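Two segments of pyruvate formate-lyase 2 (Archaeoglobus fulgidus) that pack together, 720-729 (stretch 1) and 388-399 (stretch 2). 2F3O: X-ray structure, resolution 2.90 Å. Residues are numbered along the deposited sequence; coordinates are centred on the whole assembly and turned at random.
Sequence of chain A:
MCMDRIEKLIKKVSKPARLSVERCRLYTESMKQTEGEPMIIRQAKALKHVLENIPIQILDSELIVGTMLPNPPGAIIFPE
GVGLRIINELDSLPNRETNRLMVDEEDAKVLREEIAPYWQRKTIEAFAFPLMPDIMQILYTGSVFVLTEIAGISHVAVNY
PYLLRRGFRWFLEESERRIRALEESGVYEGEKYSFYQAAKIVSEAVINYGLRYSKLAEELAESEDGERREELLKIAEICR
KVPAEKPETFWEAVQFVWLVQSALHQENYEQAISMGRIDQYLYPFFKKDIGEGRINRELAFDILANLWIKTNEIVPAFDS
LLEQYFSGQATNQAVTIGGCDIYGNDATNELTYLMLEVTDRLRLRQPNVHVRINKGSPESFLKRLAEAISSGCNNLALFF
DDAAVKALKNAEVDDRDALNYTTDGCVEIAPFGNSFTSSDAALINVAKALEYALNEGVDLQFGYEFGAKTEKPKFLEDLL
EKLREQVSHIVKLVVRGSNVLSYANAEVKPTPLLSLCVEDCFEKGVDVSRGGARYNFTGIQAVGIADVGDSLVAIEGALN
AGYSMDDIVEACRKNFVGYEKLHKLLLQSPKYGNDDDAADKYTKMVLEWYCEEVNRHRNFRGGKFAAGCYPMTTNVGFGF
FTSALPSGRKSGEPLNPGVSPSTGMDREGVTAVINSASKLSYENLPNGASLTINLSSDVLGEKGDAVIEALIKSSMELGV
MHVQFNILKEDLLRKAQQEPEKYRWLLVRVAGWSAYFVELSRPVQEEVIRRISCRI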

# COMPACT_ATOMS: atom_id res chain seq x y z
N VAL A 720 -14.62 -9.04 37.43
CA VAL A 720 -14.05 -7.71 37.49
C VAL A 720 -12.69 -7.79 36.77
O VAL A 720 -12.20 -8.89 36.51
CB VAL A 720 -14.02 -7.24 38.97
CG1 VAL A 720 -12.65 -7.44 39.61
CG2 VAL A 720 -14.48 -5.82 39.08
N MET A 721 -12.10 -6.66 36.39
CA MET A 721 -10.82 -6.74 35.67
C MET A 721 -9.67 -6.75 36.65
O MET A 721 -8.77 -7.58 36.57
CB MET A 721 -10.65 -5.57 34.69
CG MET A 721 -9.38 -5.67 33.84
SD MET A 721 -9.29 -4.48 32.48
CE MET A 721 -10.55 -5.10 31.39
N HIS A 722 -9.71 -5.82 37.59
CA HIS A 722 -8.60 -5.64 38.49
C HIS A 722 -9.11 -5.36 39.90
O HIS A 722 -10.11 -4.68 40.06
CB HIS A 722 -7.69 -4.54 37.94
CG HIS A 722 -6.90 -3.78 38.97
ND1 HIS A 722 -7.43 -2.72 39.68
CD2 HIS A 722 -5.61 -3.89 39.36
CE1 HIS A 722 -6.50 -2.24 40.49
NE2 HIS A 722 -5.39 -2.93 40.31
N VAL A 723 -8.45 -5.91 40.90
CA VAL A 723 -8.74 -5.56 42.28
C VAL A 723 -7.43 -5.45 43.03
O VAL A 723 -6.47 -6.15 42.72
CB VAL A 723 -9.71 -6.59 42.95
CG1 VAL A 723 -9.00 -7.90 43.33
CG2 VAL A 723 -10.39 -5.98 44.16
N GLN A 724 -7.37 -4.53 43.99
CA GLN A 724 -6.23 -4.47 44.89
C GLN A 724 -6.70 -4.13 46.30
O GLN A 724 -7.69 -3.42 46.50
CB GLN A 724 -5.21 -3.44 44.42
CG GLN A 724 -5.76 -2.05 44.34
CD GLN A 724 -4.72 -1.05 43.98
OE1 GLN A 724 -3.64 -1.40 43.50
NE2 GLN A 724 -5.02 0.21 44.21
N PHE A 725 -5.96 -4.64 47.28
CA PHE A 725 -6.38 -4.53 48.66
C PHE A 725 -5.45 -3.74 49.57
O PHE A 725 -4.24 -3.75 49.42
CB PHE A 725 -6.51 -5.91 49.25
CG PHE A 725 -7.63 -6.71 48.67
CD1 PHE A 725 -7.36 -7.81 47.85
CD2 PHE A 725 -8.96 -6.39 48.96
CE1 PHE A 725 -8.39 -8.57 47.33
CE2 PHE A 725 -10.00 -7.13 48.44
CZ PHE A 725 -9.72 -8.23 47.62
N ASN A 726 -6.06 -3.09 50.55
CA ASN A 726 -5.33 -2.45 51.63
C ASN A 726 -5.79 -2.96 52.98
O ASN A 726 -6.99 -2.99 53.26
CB ASN A 726 -5.55 -0.95 51.59
CG ASN A 726 -4.49 -0.23 50.81
OD1 ASN A 726 -3.35 -0.69 50.74
ND2 ASN A 726 -4.86 0.90 50.22
N ILE A 727 -4.84 -3.38 53.80
CA ILE A 727 -5.13 -3.71 55.19
C ILE A 727 -4.51 -2.62 56.05
O ILE A 727 -3.29 -2.50 56.17
CB ILE A 727 -4.61 -5.10 55.57
CG1 ILE A 727 -5.16 -6.17 54.61
CG2 ILE A 727 -5.01 -5.44 56.97
CD1 ILE A 727 -6.65 -6.18 54.46
N LEU A 728 -5.36 -1.78 56.61
CA LEU A 728 -4.91 -0.58 57.26
C LEU A 728 -5.41 -0.46 58.70
O LEU A 728 -6.60 -0.72 58.99
CB LEU A 728 -5.39 0.63 56.47
CG LEU A 728 -4.99 0.63 55.00
CD1 LEU A 728 -5.69 1.76 54.25
CD2 LEU A 728 -3.46 0.71 54.89
N LYS A 729 -4.51 -0.06 59.59
CA LYS A 729 -4.82 0.20 60.99
C LYS A 729 -4.85 1.71 61.12
O LYS A 729 -3.82 2.36 60.98
CB LYS A 729 -3.74 -0.42 61.88
CG LYS A 729 -3.30 -1.79 61.36
CD LYS A 729 -2.48 -2.59 62.35
CE LYS A 729 -2.37 -4.04 61.85
NZ LYS A 729 -1.37 -4.84 62.62
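Stretch 2 (388-399) AISSGCNNLALF

Stretch 2 lies antiparallel along the strand of stretch 1, joined to it by a short β-ladder at one end and by an asparagine side chain that takes over the backbone pairing at the other. Stretch 1 is extended from H722 to L728. Stretch 2 leaves a helix that began earlier in the chain and includes A388 to S390, passes through a turn, and becomes a strand that includes A397 to F399 and continues beyond it. The axes of the two strands approach to 4.8 Å, and their N-to-C directions make an angle of 155°, so that stretch 2 runs back along stretch 1: F399 lies beside H722, A397 beside Q724, N394 beside N726 and G392 beside I727.

The hydrogen-bonded pair of the ladder is V723 and L398, with CA atoms 5.2 Å apart. L398 N donates to V723 O at 2.8 Å, and V723 N donates to L398 O at 3.0 Å. Next to it, H722 and F399 form a non-hydrogen-bonded pair, with a CA-CA distance of 4.7 Å. Here the backbones meet through CA-H...O contacts, H722 CA to L398 O at 3.2 Å and F399 CA to M721 O at 3.5 Å. The side chains of V723 and L398 share one face of the sheet, where V723 CG1 lies 3.8 Å from L398 CB. Those of H722 and F399 share the other; their rings meet obliquely, with centroids 5.2 Å apart and planes at 59°, and H722 CD2 lies over one face of the F399 ring, 3.8 Å from F399 CZ. The edge of the imidazole also meets A397, with H722 NE2 3.9 Å from A397 CB.

Past V723 and L398 no further bridge forms; Q724 and A397 still lie side by side, and then N394 spans the gap. Its phi/psi of 54/41° is a left-handed conformation, far from that of an extended strand, and its side chain, with chi1 in the m well, reaches the backbone of I727. I727 N donates to N394 OD1 at 3.0 Å, nearly linearly, while N394 ND2 donates to I727 O at 3.2 Å. One carboxamide thus satisfies both the NH and the CO of the same residue, much as a paired strand residue would.

The end of the helix and the turn complete the contact. I727 points toward stretch 2, its CG1 3.2 Å from I389 O and its CB 3.8 Å from G392 CA. G392 has a positive phi of 70°, which by itself favours glycine, and its N bonds back to I389 O at 2.9 Å, closing the turn after the helix. F725 also points toward stretch 2: its CB packs 3.5 Å from I389 CG2, and the edge of its ring meets I389 CD1 and L398 CD1, linking helix and strand through one apolar side chain. In all, 646 Å² of surface is buried between the two stretches, both sides summed.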

# COMPACT_ATOMS: atom_id res chain seq x y z
N ALA A 388 -0.64 -13.26 52.00
CA ALA A 388 0.21 -12.08 51.90
C ALA A 388 -0.62 -10.83 52.05
O ALA A 388 -0.27 -9.94 52.82
CB ALA A 388 0.94 -12.07 50.58
N ILE A 389 -1.75 -10.79 51.36
CA ILE A 389 -2.64 -9.63 51.36
C ILE A 389 -3.23 -9.37 52.73
O ILE A 389 -3.12 -8.25 53.24
CB ILE A 389 -3.76 -9.77 50.31
CG1 ILE A 389 -3.17 -9.71 48.90
CG2 ILE A 389 -4.75 -8.68 50.45
CD1 ILE A 389 -4.21 -9.82 47.79
N SER A 390 -3.79 -10.41 53.35
CA SER A 390 -4.37 -10.34 54.70
C SER A 390 -3.40 -9.92 55.81
O SER A 390 -3.78 -9.20 56.73
CB SER A 390 -5.00 -11.67 55.09
OG SER A 390 -4.04 -12.70 55.10
N SER A 391 -2.14 -10.36 55.69
CA SER A 391 -1.09 -9.92 56.59
C SER A 391 -0.53 -8.54 56.23
O SER A 391 0.60 -8.21 56.58
CB SER A 391 0.04 -10.96 56.67
OG SER A 391 0.69 -11.10 55.43
N GLY A 392 -1.31 -7.75 55.51
CA GLY A 392 -1.02 -6.34 55.29
C GLY A 392 0.14 -5.96 54.41
O GLY A 392 0.69 -4.87 54.57
N CYS A 393 0.51 -6.82 53.46
CA CYS A 393 1.63 -6.53 52.56
C CYS A 393 1.41 -5.32 51.67
O CYS A 393 2.36 -4.58 51.40
CB CYS A 393 1.99 -7.74 51.71
SG CYS A 393 0.79 -8.08 50.42
N ASN A 394 0.16 -5.13 51.24
CA ASN A 394 -0.29 -3.92 50.58
C ASN A 394 0.54 -3.50 49.37
O ASN A 394 0.83 -2.31 49.20
CB ASN A 394 -0.35 -2.77 51.59
CG ASN A 394 -1.47 -2.94 52.60
OD1 ASN A 394 -2.21 -3.94 52.56
ND2 ASN A 394 -1.62 -1.96 53.50
N ASN A 395 0.94 -4.47 48.56
CA ASN A 395 1.85 -4.24 47.45
C ASN A 395 1.62 -5.17 46.26
O ASN A 395 2.53 -5.42 45.45
CB ASN A 395 3.32 -4.27 47.92
CG ASN A 395 3.78 -5.65 48.45
OD1 ASN A 395 4.96 -5.84 48.69
ND2 ASN A 395 2.87 -6.58 48.63
N LEU A 396 0.40 -5.70 46.18
CA LEU A 396 -0.03 -6.62 45.13
C LEU A 396 -1.17 -6.01 44.36
O LEU A 396 -1.93 -5.22 44.89
CB LEU A 396 -0.53 -7.92 45.75
CG LEU A 396 0.32 -9.18 45.65
CD1 LEU A 396 1.76 -8.85 45.81
CD2 LEU A 396 -0.11 -10.20 46.70
N ALA A 397 -1.30 -6.38 43.09
CA ALA A 397 -2.53 -6.08 42.36
C ALA A 397 -2.96 -7.33 41.65
O ALA A 397 -2.12 -8.09 41.16
CB ALA A 397 -2.31 -4.98 41.38
N LEU A 398 -4.26 -7.55 41.59
CA LEU A 398 -4.80 -8.76 41.01
C LEU A 398 -5.48 -8.48 39.68
O LEU A 398 -6.32 -7.59 39.59
CB LEU A 398 -5.76 -9.43 41.99
CG LEU A 398 -5.06 -9.95 43.25
CD1 LEU A 398 -6.07 -10.46 44.24
CD2 LEU A 398 -4.06 -11.04 42.90
N PHE A 399 -5.11 -9.24 38.66
CA PHE A 399 -5.64 -9.03 37.32
C PHE A 399 -6.36 -10.29 36.85
O PHE A 399 -5.79 -11.39 36.87
CB PHE A 399 -4.50 -8.70 36.36
CG PHE A 399 -3.91 -7.32 36.57
CD1 PHE A 399 -2.99 -7.09 37.56
CD2 PHE A 399 -4.28 -6.28 35.74
CE1 PHE A 399 -2.47 -5.83 37.74
CE2 PHE A 399 -3.74 -5.02 35.91
CZ PHE A 399 -2.84 -4.80 36.91